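Local coordinates for protein putative phosphatase (PDB 3SD7) that probably hydrolyses phosphate esters as a haloacid dehalogenase-like phosphatase, although its natural substrate is not established, at residues Gln52-Leu55 / Asn56-Ile60; Phe147-Asp150 / Arg151-Lys154; Val166-Asn169 / Glu170-Tyr174. One frame throughout, in Å; residues are numbered along the deposited sequence.

Contact 1 of 3, residues Gln52-Leu55 / Asn56-Ile60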
ATOM      1  N   GLN A  52     -11.615  15.629  -3.771  1.00 42.77           N
ATOM      2  CA  GLN A  52     -11.907  17.043  -3.994  1.00 45.59           C
ATOM      3  C   GLN A  52     -12.751  17.237  -5.255  1.00 48.47           C
ATOM      4  O   GLN A  52     -13.738  17.993  -5.263  1.00 49.87           O
ATOM      5  CB  GLN A  52     -10.603  17.840  -4.125  1.00 46.26           C
ATOM      6  CG  GLN A  52     -10.776  19.373  -4.178  1.00 50.84           C
ATOM      7  CD  GLN A  52      -9.457  20.095  -4.395  1.00 48.24           C
ATOM      8  OE1 GLN A  52      -8.731  19.801  -5.339  1.00 50.74           O
ATOM      9  NE2 GLN A  52      -9.150  21.044  -3.530  1.00 55.77           N
ATOM     10  N   TYR A  53     -12.348  16.558  -6.322  1.00 48.04           N
ATOM     11  CA  TYR A  53     -13.061  16.614  -7.592  1.00 51.11           C
ATOM     12  C   TYR A  53     -14.498  16.112  -7.438  1.00 52.04           C
ATOM     13  O   TYR A  53     -15.436  16.703  -8.004  1.00 55.25           O
ATOM     14  CB  TYR A  53     -12.312  15.782  -8.645  1.00 50.89           C
ATOM     15  CG  TYR A  53     -13.036  15.636  -9.962  1.00 55.13           C
ATOM     16  CD1 TYR A  53     -13.001  16.651 -10.915  1.00 61.34           C
ATOM     17  CD2 TYR A  53     -13.738  14.469 -10.269  1.00 56.49           C
ATOM     18  CE1 TYR A  53     -13.652  16.518 -12.130  1.00 65.39           C
ATOM     19  CE2 TYR A  53     -14.395  14.324 -11.495  1.00 60.14           C
ATOM     20  CZ  TYR A  53     -14.347  15.352 -12.413  1.00 65.55           C
ATOM     21  OH  TYR A  53     -14.993  15.221 -13.623  1.00 66.65           O
ATOM     22  N   SER A  54     -14.674  15.035  -6.671  1.00 50.34           N
ATOM     23  CA  SER A  54     -15.994  14.474  -6.450  1.00 52.05           C
ATOM     24  C   SER A  54     -16.824  15.476  -5.662  1.00 54.70           C
ATOM     25  O   SER A  54     -17.902  15.883  -6.113  1.00 57.18           O
ATOM     26  CB  SER A  54     -15.919  13.130  -5.738  1.00 50.67           C
ATOM     27  OG  SER A  54     -17.217  12.584  -5.582  1.00 51.89           O
ATOM     28  N   LEU A  55     -16.316  15.909  -4.504  1.00 52.63           N
ATOM     29  CA  LEU A  55     -17.028  16.918  -3.686  1.00 55.80           C
ATOM     30  C   LEU A  55     -17.424  18.132  -4.526  1.00 59.32           C
ATOM     31  O   LEU A  55     -18.550  18.652  -4.407  1.00 60.73           O
ATOM     32  CB  LEU A  55     -16.171  17.352  -2.491  1.00 54.45           C
ATOM     33  CG  LEU A  55     -15.971  16.270  -1.427  1.00 50.89           C
ATOM     34  CD1 LEU A  55     -14.953  16.709  -0.378  1.00 50.14           C
ATOM     35  CD2 LEU A  55     -17.300  15.908  -0.772  1.00 53.40           C
ATOM     36  N   ASN A  56     -16.501  18.594  -5.369  1.00 60.36           N
ATOM     37  CA  ASN A  56     -16.786  19.716  -6.272  1.00 65.09           C
ATOM     38  C   ASN A  56     -17.987  19.458  -7.167  1.00 67.94           C
ATOM     39  O   ASN A  56     -18.785  20.371  -7.403  1.00 70.25           O
ATOM     40  CB  ASN A  56     -15.562  20.069  -7.129  1.00 65.35           C
ATOM     41  CG  ASN A  56     -14.802  21.268  -6.591  1.00 68.44           C
ATOM     42  OD1 ASN A  56     -15.318  22.400  -6.623  1.00 76.03           O
ATOM     43  ND2 ASN A  56     -13.559  21.054  -6.166  1.00 63.97           N
ATOM     44  N   SER A  57     -18.130  18.221  -7.645  1.00 67.28           N
ATOM     45  CA  SER A  57     -19.244  17.875  -8.530  1.00 70.92           C
ATOM     46  C   SER A  57     -20.591  18.145  -7.852  1.00 73.17           C
ATOM     47  O   SER A  57     -21.598  18.329  -8.535  1.00 76.65           O
ATOM     48  CB  SER A  57     -19.171  16.414  -8.989  1.00 69.61           C
ATOM     49  OG  SER A  57     -19.643  15.535  -7.990  1.00 68.63           O
ATOM     50  N   PHE A  58     -20.610  18.164  -6.518  1.00 71.40           N
ATOM     51  CA  PHE A  58     -21.830  18.442  -5.765  1.00 73.84           C
ATOM     52  C   PHE A  58     -21.804  19.845  -5.162  1.00 75.91           C
ATOM     53  O   PHE A  58     -22.618  20.173  -4.294  1.00 77.66           O
ATOM     54  CB  PHE A  58     -22.028  17.404  -4.663  1.00 71.68           C
ATOM     55  CG  PHE A  58     -22.003  15.992  -5.155  1.00 69.38           C
ATOM     56  CD1 PHE A  58     -23.131  15.406  -5.698  1.00 71.32           C
ATOM     57  CD2 PHE A  58     -20.839  15.235  -5.068  1.00 63.30           C
ATOM     58  CE1 PHE A  58     -23.097  14.090  -6.155  1.00 71.37           C
ATOM     59  CE2 PHE A  58     -20.806  13.935  -5.516  1.00 63.42           C
ATOM     60  CZ  PHE A  58     -21.934  13.359  -6.058  1.00 68.16           C
ATOM     61  N   GLY A  59     -20.868  20.673  -5.623  1.00 76.48           N
ATOM     62  CA  GLY A  59     -20.749  22.053  -5.157  1.00 77.70           C
ATOM     63  C   GLY A  59     -20.125  22.233  -3.784  1.00 75.68           C
ATOM     64  O   GLY A  59     -20.376  23.240  -3.120  1.00 77.10           O
ATOM     65  N   ILE A  60     -19.315  21.266  -3.348  1.00 72.14           N
ATOM     66  CA  ILE A  60     -18.634  21.350  -2.045  1.00 70.76           C
ATOM     67  C   ILE A  60     -17.159  21.699  -2.277  1.00 69.60           C
ATOM     68  O   ILE A  60     -16.449  20.977  -2.974  1.00 67.72           O
ATOM     69  CB  ILE A  60     -18.765  20.031  -1.237  1.00 68.59           C
ATOM     70  CG1 ILE A  60     -20.245  19.710  -0.970  1.00 70.20           C
ATOM     71  CG2 ILE A  60     -17.976  20.113   0.089  1.00 65.85           C
ATOM     72  CD1 ILE A  60     -20.474  18.394  -0.241  1.00 67.56           C
TER
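Ser57 reaches back to Ser54 because its chi1 of 79° holds OG between its own backbone N and carbonyl carbon. From there OG donates to Ser54 O at 2.6 Å, lying in the plane of that carbonyl and on one of its lone pairs. In Phe58 a different rotamer, chi1 -54°, sets CG beside the backbone N and anti to the carbonyl carbon, and the ring swings back over the same turn: its CD2 comes to 3.2 Å from Ser54 O. The hydroxyl of Ser54 sits in the plane of the ring, at its edge near CE2, while its own hydrogen bond goes to Ala93 O on helix 87-105. Ser57 OG lies above one face of the Phe58 ring, offset toward the rim.

This is the C-terminal end of helix 44-57, in the helical cap region of the haloacid dehalogenase fold, and it closes in a Schellman motif. Gly59, with positive phi, is the C-prime residue; its N bonds Asn56 O at 2.8 Å. Leu55 O is gripped twice, by Phe58 N at 3.0 Å and by Ile60 N at 2.9 Å, the two donors arriving from opposite faces of the carbonyl plane. The reversal brings Ile60 back against the last turn, its side chain crossing that of Leu55 at a slant, CB to CB 3.9 Å.

One turn earlier, Gln52 O also has two donors. Asn56 N makes the usual helical bond at 2.8 Å, and Asn56 ND2 adds a bent one at 3.2 Å from the opposite face, well above the carbonyl plane. The Gln52 and Asn56 side chains run side by side with their amide planes 62° apart; they do not pair with each other, and Gln52 NE2 instead bonds Glu62 O.

Contact 2 of 3, residues Phe147-Asp150 / Arg151-Lys154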
ATOM      1  N   PHE A 147       7.455   4.882 -11.700  1.00 29.92           N
ATOM      2  CA  PHE A 147       8.699   5.170 -10.949  1.00 31.20           C
ATOM      3  C   PHE A 147       9.901   4.354 -11.358  1.00 31.81           C
ATOM      4  O   PHE A 147      10.966   4.434 -10.732  1.00 31.71           O
ATOM      5  CB  PHE A 147       8.469   5.065  -9.439  1.00 31.41           C
ATOM      6  CG  PHE A 147       7.614   6.156  -8.916  1.00 31.59           C
ATOM      7  CD1 PHE A 147       8.076   7.463  -8.894  1.00 32.00           C
ATOM      8  CD2 PHE A 147       6.337   5.896  -8.454  1.00 32.85           C
ATOM      9  CE1 PHE A 147       7.280   8.485  -8.426  1.00 32.53           C
ATOM     10  CE2 PHE A 147       5.540   6.914  -7.989  1.00 29.67           C
ATOM     11  CZ  PHE A 147       6.001   8.203  -7.966  1.00 29.75           C
ATOM     12  N   ASP A 148       9.734   3.571 -12.416  1.00 32.36           N
ATOM     13  CA  ASP A 148      10.793   2.748 -12.961  1.00 33.91           C
ATOM     14  C   ASP A 148      11.345   1.763 -11.923  1.00 31.51           C
ATOM     15  O   ASP A 148      12.529   1.443 -11.918  1.00 31.58           O
ATOM     16  CB  ASP A 148      11.916   3.633 -13.547  1.00 37.94           C
ATOM     17  CG  ASP A 148      12.849   2.871 -14.471  1.00 43.12           C
ATOM     18  OD1 ASP A 148      12.435   1.837 -15.048  1.00 49.83           O
ATOM     19  OD2 ASP A 148      14.015   3.303 -14.604  1.00 51.69           O
ATOM     20  N   ILE A 149      10.479   1.261 -11.054  1.00 28.02           N
ATOM     21  CA  ILE A 149      10.912   0.276 -10.050  1.00 25.48           C
ATOM     22  C   ILE A 149      10.223  -1.104 -10.228  1.00 24.55           C
ATOM     23  O   ILE A 149      10.541  -2.034  -9.507  1.00 24.01           O
ATOM     24  CB  ILE A 149      10.760   0.791  -8.580  1.00 27.07           C
ATOM     25  CG1 ILE A 149       9.311   1.132  -8.264  1.00 23.95           C
ATOM     26  CG2 ILE A 149      11.718   1.980  -8.373  1.00 28.28           C
ATOM     27  CD1 ILE A 149       9.057   1.496  -6.751  1.00 24.64           C
ATOM     28  N   ASP A 150       9.296  -1.200 -11.189  0.50 25.86           N
ATOM     29  CA  ASP A 150       8.627  -2.455 -11.533  0.50 24.81           C
ATOM     30  C   ASP A 150       9.657  -3.551 -11.788  0.50 24.88           C
ATOM     31  O   ASP A 150       9.492  -4.708 -11.361  0.50 25.91           O
ATOM     32  CB  ASP A 150       7.787  -2.257 -12.797  0.50 26.99           C
ATOM     33  CG  ASP A 150       7.217  -3.559 -13.331  0.50 26.28           C
ATOM     34  OD1 ASP A 150       6.525  -4.237 -12.582  0.50 33.45           O
ATOM     35  OD2 ASP A 150       7.454  -3.891 -14.516  0.50 36.59           O
ATOM     36  N   ARG A 151      10.733  -3.168 -12.480  1.00 25.77           N
ATOM     37  CA  ARG A 151      11.809  -4.063 -12.848  1.00 26.77           C
ATOM     38  C   ARG A 151      12.460  -4.838 -11.688  1.00 25.23           C
ATOM     39  O   ARG A 151      13.058  -5.871 -11.905  1.00 27.41           O
ATOM     40  CB  ARG A 151      12.908  -3.259 -13.596  1.00 30.01           C
ATOM     41  CG  ARG A 151      13.585  -2.196 -12.729  1.00 33.70           C
ATOM     42  CD  ARG A 151      14.672  -1.398 -13.459  1.00 42.25           C
ATOM     43  NE  ARG A 151      14.129  -0.657 -14.593  1.00 50.62           N
ATOM     44  CZ  ARG A 151      14.857   0.037 -15.468  1.00 60.79           C
ATOM     45  NH1 ARG A 151      16.183   0.116 -15.346  1.00 63.92           N
ATOM     46  NH2 ARG A 151      14.252   0.660 -16.473  1.00 64.03           N
ATOM     47  N   TYR A 152      12.345  -4.346 -10.463  1.00 24.90           N
ATOM     48  CA  TYR A 152      12.980  -5.020  -9.307  1.00 23.68           C
ATOM     49  C   TYR A 152      12.105  -6.094  -8.657  1.00 22.63           C
ATOM     50  O   TYR A 152      12.587  -6.840  -7.821  1.00 22.56           O
ATOM     51  CB  TYR A 152      13.378  -3.981  -8.237  1.00 24.05           C
ATOM     52  CG  TYR A 152      14.293  -2.922  -8.817  1.00 26.57           C
ATOM     53  CD1 TYR A 152      15.495  -3.282  -9.389  1.00 33.93           C
ATOM     54  CD2 TYR A 152      13.918  -1.582  -8.856  1.00 32.28           C
ATOM     55  CE1 TYR A 152      16.326  -2.344  -9.978  1.00 34.40           C
ATOM     56  CE2 TYR A 152      14.764  -0.613  -9.428  1.00 36.96           C
ATOM     57  CZ  TYR A 152      15.962  -1.011  -9.992  1.00 37.41           C
ATOM     58  OH  TYR A 152      16.813  -0.079 -10.589  1.00 41.02           O
ATOM     59  N   PHE A 153      10.832  -6.165  -9.045  1.00 21.50           N
ATOM     60  CA  PHE A 153       9.893  -7.107  -8.449  1.00 20.34           C
ATOM     61  C   PHE A 153       9.590  -8.286  -9.374  1.00 20.72           C
ATOM     62  O   PHE A 153       9.266  -8.104 -10.547  1.00 22.86           O
ATOM     63  CB  PHE A 153       8.582  -6.398  -8.089  1.00 20.08           C
ATOM     64  CG  PHE A 153       8.765  -5.325  -7.064  1.00 17.58           C
ATOM     65  CD1 PHE A 153       8.802  -5.651  -5.729  1.00 20.33           C
ATOM     66  CD2 PHE A 153       8.918  -3.996  -7.437  1.00 21.14           C
ATOM     67  CE1 PHE A 153       9.008  -4.697  -4.775  1.00 21.41           C
ATOM     68  CE2 PHE A 153       9.122  -3.018  -6.465  1.00 21.08           C
ATOM     69  CZ  PHE A 153       9.182  -3.381  -5.143  1.00 20.79           C
ATOM     70  N   LYS A 154       9.686  -9.477  -8.825  1.00 21.72           N
ATOM     71  CA  LYS A 154       9.385 -10.685  -9.594  1.00 21.63           C
ATOM     72  C   LYS A 154       7.914 -10.793  -9.887  1.00 22.48           C
ATOM     73  O   LYS A 154       7.548 -11.106 -11.026  1.00 23.17           O
ATOM     74  CB  LYS A 154       9.893 -11.922  -8.880  1.00 22.77           C
ATOM     75  CG  LYS A 154       9.780 -13.182  -9.720  1.00 23.16           C
ATOM     76  CD  LYS A 154      10.494 -14.373  -9.069  1.00 28.44           C
ATOM     77  CE  LYS A 154      10.425 -15.641  -9.935  1.00 35.30           C
ATOM     78  NZ  LYS A 154      11.086 -15.535 -11.280  1.00 40.78           N
TER
HETATM   79  O   HOH W   1      10.595  -0.441 -14.182  0.50 10.84           O
HETATM   80  O   HOH W   2      15.204   1.771 -12.493  1.00 31.84           O
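Arg151 folds its side chain back over the turn to reach Asp148. CB stays close to the backbone of the turn, and the contacts begin at CG. With chi1 at 64°, CG is held between the backbone N and carbonyl carbon, over the centre of one face of the neighbouring Tyr152 ring and 3.9 Å from Asp148 O. CD passes the same oxygen at a similar distance. A bend at chi3 (62°) then brings NE to 3.0 Å from Asp148 OD1, and the guanidinium ends in a salt bridge, NH2 to Asp148 OD1 at 2.6 Å. The two flat groups stand almost perpendicular, 87° apart, so this is no two-pronged, coplanar pair: Asp148 OD2 lies over a face of the guanidinium, toward its rim.

Water ties the arrangement to the backbone. One molecule donates to Asp148 OD1 and accepts from Arg151 N; a second donates to Asp148 O, bonds more weakly to OD2 and meets Tyr152 OH. Within the turn itself, Tyr152 N bonds Ile149 O at 3.1 Å and Phe153 N bonds Asp150 O at 3.0 Å, while Ile149 CB rests on Tyr152 CD2.

Asp148, with positive phi, is the C-prime residue of the Schellman motif ending helix 137-146; a short 3-10 turn follows and leads into edge strand 155-159, a helix-to-strand connection of the Rossmann-like core.

Contact 3 of 3, residues Val166-Asn169 / Glu170-Tyr174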
ATOM      1  N   VAL A 166      -9.102  -7.351  -1.578  1.00 60.09           N
ATOM      2  CA  VAL A 166      -8.507  -8.606  -1.131  1.00 57.55           C
ATOM      3  C   VAL A 166      -7.810  -8.419   0.214  1.00 54.06           C
ATOM      4  O   VAL A 166      -7.138  -7.402   0.428  1.00 52.56           O
ATOM      5  CB  VAL A 166      -7.500  -9.158  -2.165  1.00 56.60           C
ATOM      6  CG1 VAL A 166      -6.997 -10.532  -1.729  1.00 56.04           C
ATOM      7  CG2 VAL A 166      -8.154  -9.240  -3.542  1.00 59.57           C
ATOM      8  N   ASN A 167      -8.005  -9.390   1.113  1.00 51.83           N
ATOM      9  CA  ASN A 167      -7.343  -9.411   2.412  1.00 49.23           C
ATOM     10  C   ASN A 167      -5.847  -9.637   2.229  1.00 44.69           C
ATOM     11  O   ASN A 167      -5.390 -10.224   1.209  1.00 42.79           O
ATOM     12  CB  ASN A 167      -7.933 -10.478   3.334  1.00 51.76           C
ATOM     13  CG  ASN A 167      -9.300 -10.115   3.839  1.00 57.82           C
ATOM     14  OD1 ASN A 167      -9.626  -8.937   3.996  1.00 62.31           O
ATOM     15  ND2 ASN A 167     -10.108 -11.126   4.132  1.00 60.56           N
ATOM     16  N   LYS A 168      -5.076  -9.204   3.220  0.60 40.30           N
ATOM     17  CA  LYS A 168      -3.643  -9.278   3.120  0.60 36.07           C
ATOM     18  C   LYS A 168      -3.110 -10.713   3.142  0.60 34.49           C
ATOM     19  O   LYS A 168      -2.268 -11.058   2.349  0.60 30.37           O
ATOM     20  CB  LYS A 168      -2.991  -8.461   4.236  0.60 36.08           C
ATOM     21  CG  LYS A 168      -1.787  -7.738   3.781  0.60 34.16           C
ATOM     22  CD  LYS A 168      -2.135  -6.518   2.925  0.60 33.30           C
ATOM     23  CE  LYS A 168      -2.813  -5.440   3.764  0.60 33.42           C
ATOM     24  NZ  LYS A 168      -2.961  -4.159   3.031  0.60 33.73           N
ATOM     25  N   ASN A 169      -3.601 -11.550   4.050  1.00 35.47           N
ATOM     26  CA  ASN A 169      -3.104 -12.943   4.107  1.00 35.74           C
ATOM     27  C   ASN A 169      -3.296 -13.651   2.754  1.00 33.45           C
ATOM     28  O   ASN A 169      -2.454 -14.439   2.325  1.00 33.33           O
ATOM     29  CB  ASN A 169      -3.764 -13.749   5.221  1.00 37.98           C
ATOM     30  CG  ASN A 169      -5.189 -14.104   4.908  1.00 43.95           C
ATOM     31  OD1 ASN A 169      -6.099 -13.289   5.048  1.00 49.21           O
ATOM     32  ND2 ASN A 169      -5.395 -15.338   4.467  1.00 44.76           N
ATOM     33  N   GLU A 170      -4.378 -13.323   2.060  1.00 34.13           N
ATOM     34  CA  GLU A 170      -4.687 -13.963   0.783  1.00 35.51           C
ATOM     35  C   GLU A 170      -3.736 -13.573  -0.326  1.00 33.22           C
ATOM     36  O   GLU A 170      -3.305 -14.413  -1.115  1.00 30.74           O
ATOM     37  CB  GLU A 170      -6.116 -13.641   0.366  1.00 37.93           C
ATOM     38  CG  GLU A 170      -7.139 -14.128   1.358  1.00 46.06           C
ATOM     39  CD  GLU A 170      -8.542 -14.050   0.805  1.00 55.91           C
ATOM     40  OE1 GLU A 170      -8.720 -13.473  -0.300  1.00 62.23           O
ATOM     41  OE2 GLU A 170      -9.461 -14.562   1.476  1.00 64.30           O
ATOM     42  N   VAL A 171      -3.396 -12.288  -0.382  1.00 30.08           N
ATOM     43  CA  VAL A 171      -2.497 -11.828  -1.407  1.00 28.98           C
ATOM     44  C   VAL A 171      -1.039 -12.257  -1.087  1.00 26.42           C
ATOM     45  O   VAL A 171      -0.285 -12.601  -1.980  1.00 26.03           O
ATOM     46  CB  VAL A 171      -2.714 -10.317  -1.683  1.00 30.02           C
ATOM     47  CG1 VAL A 171      -2.303  -9.440  -0.512  1.00 29.50           C
ATOM     48  CG2 VAL A 171      -2.020  -9.928  -2.906  1.00 31.36           C
ATOM     49  N   ILE A 172      -0.672 -12.284   0.198  1.00 26.30           N
ATOM     50  CA  ILE A 172       0.641 -12.772   0.628  1.00 24.94           C
ATOM     51  C   ILE A 172       0.796 -14.240   0.244  1.00 27.02           C
ATOM     52  O   ILE A 172       1.784 -14.634  -0.364  1.00 25.95           O
ATOM     53  CB  ILE A 172       0.853 -12.616   2.163  1.00 26.23           C
ATOM     54  CG1 ILE A 172       0.941 -11.132   2.530  1.00 26.10           C
ATOM     55  CG2 ILE A 172       2.127 -13.324   2.592  1.00 27.14           C
ATOM     56  CD1 ILE A 172       0.952 -10.852   4.053  1.00 28.63           C
ATOM     57  N   GLN A 173      -0.202 -15.050   0.577  1.00 27.14           N
ATOM     58  CA  GLN A 173      -0.141 -16.458   0.231  1.00 29.34           C
ATOM     59  C   GLN A 173      -0.057 -16.655  -1.283  1.00 28.70           C
ATOM     60  O   GLN A 173       0.704 -17.494  -1.759  1.00 29.47           O
ATOM     61  CB  GLN A 173      -1.356 -17.205   0.757  1.00 31.79           C
ATOM     62  CG  GLN A 173      -1.262 -18.708   0.543  1.00 35.28           C
ATOM     63  CD  GLN A 173      -0.129 -19.336   1.347  1.00 37.68           C
ATOM     64  OE1 GLN A 173       0.816 -19.897   0.795  1.00 44.79           O
ATOM     65  NE2 GLN A 173      -0.197 -19.190   2.646  1.00 36.95           N
ATOM     66  N   TYR A 174      -0.855 -15.900  -2.029  1.00 29.02           N
ATOM     67  CA  TYR A 174      -0.859 -16.012  -3.491  1.00 27.95           C
ATOM     68  C   TYR A 174       0.534 -15.786  -4.076  1.00 27.38           C
ATOM     69  O   TYR A 174       1.006 -16.551  -4.893  1.00 27.12           O
ATOM     70  CB  TYR A 174      -1.876 -15.021  -4.125  1.00 27.40           C
ATOM     71  CG  TYR A 174      -1.794 -14.972  -5.647  1.00 29.20           C
ATOM     72  CD1 TYR A 174      -2.333 -15.988  -6.431  1.00 38.75           C
ATOM     73  CD2 TYR A 174      -1.161 -13.930  -6.289  1.00 28.72           C
ATOM     74  CE1 TYR A 174      -2.232 -15.946  -7.828  1.00 38.77           C
ATOM     75  CE2 TYR A 174      -1.058 -13.889  -7.676  1.00 28.98           C
ATOM     76  CZ  TYR A 174      -1.583 -14.878  -8.427  1.00 33.90           C
ATOM     77  OH  TYR A 174      -1.469 -14.801  -9.811  1.00 39.16           O
TER
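The start of helix 168-179 carries Lys168, whose NZ forms a salt bridge with Asp35 of the DxDx(T/V) pattern, an arrangement consistent with the lysine of a haloacid dehalogenase active site. Backbone bonds wind this first turn: Val171 N to Asn167 O at 3.3 Å, then Ile172 N to Lys168 O at 2.9 Å, nearly straight, and Gln173 N to Asn169 O at 2.9 Å. Val166, just ahead of the helix, folds CG1 against its flank, 3.7 Å from Glu170 OE1 and 3.9 Å from Glu170 CB. Ile172 CG1 packs at 3.2 Å from Lys168 O; in the conformer given, bends at chi2 and chi3 turn the lysine toward Asp35 and Ser134 OG. With chi1 at 73°, between N and the carbonyl carbon, the Asn169 amide is turned to lie beside the Glu170 chain, with ND2 3.8 Å from Glu170 CG and the amide 79° from the carboxylate plane. Val171 lies against Ala157 of strand 155-159 and Ala132 of strand 128-133; Ile172 bridges from Ala132 to Ile203 of helix 194-203, and Asn169 touches Lys202 on that same helix.

The three contacts follow one another along the chain and none touches another. Contacts 2 and 3 flank strand 155-159 of the parallel sheet: contact 2 leads into it and contact 3 begins the helix that follows, their centres about 20 Å apart and nearest atoms about 10 Å. Contact 1 lies out in the helical region, its centre about 35 Å from that of contact 2 and 34 Å from that of contact 3. Contact 3 is beside the presumed active site, the Lys168 side chain being about 5 Å from the sodium ion bound at Asp37 and Asp192. The side chain of Phe153 is about 13 Å from the sodium ion.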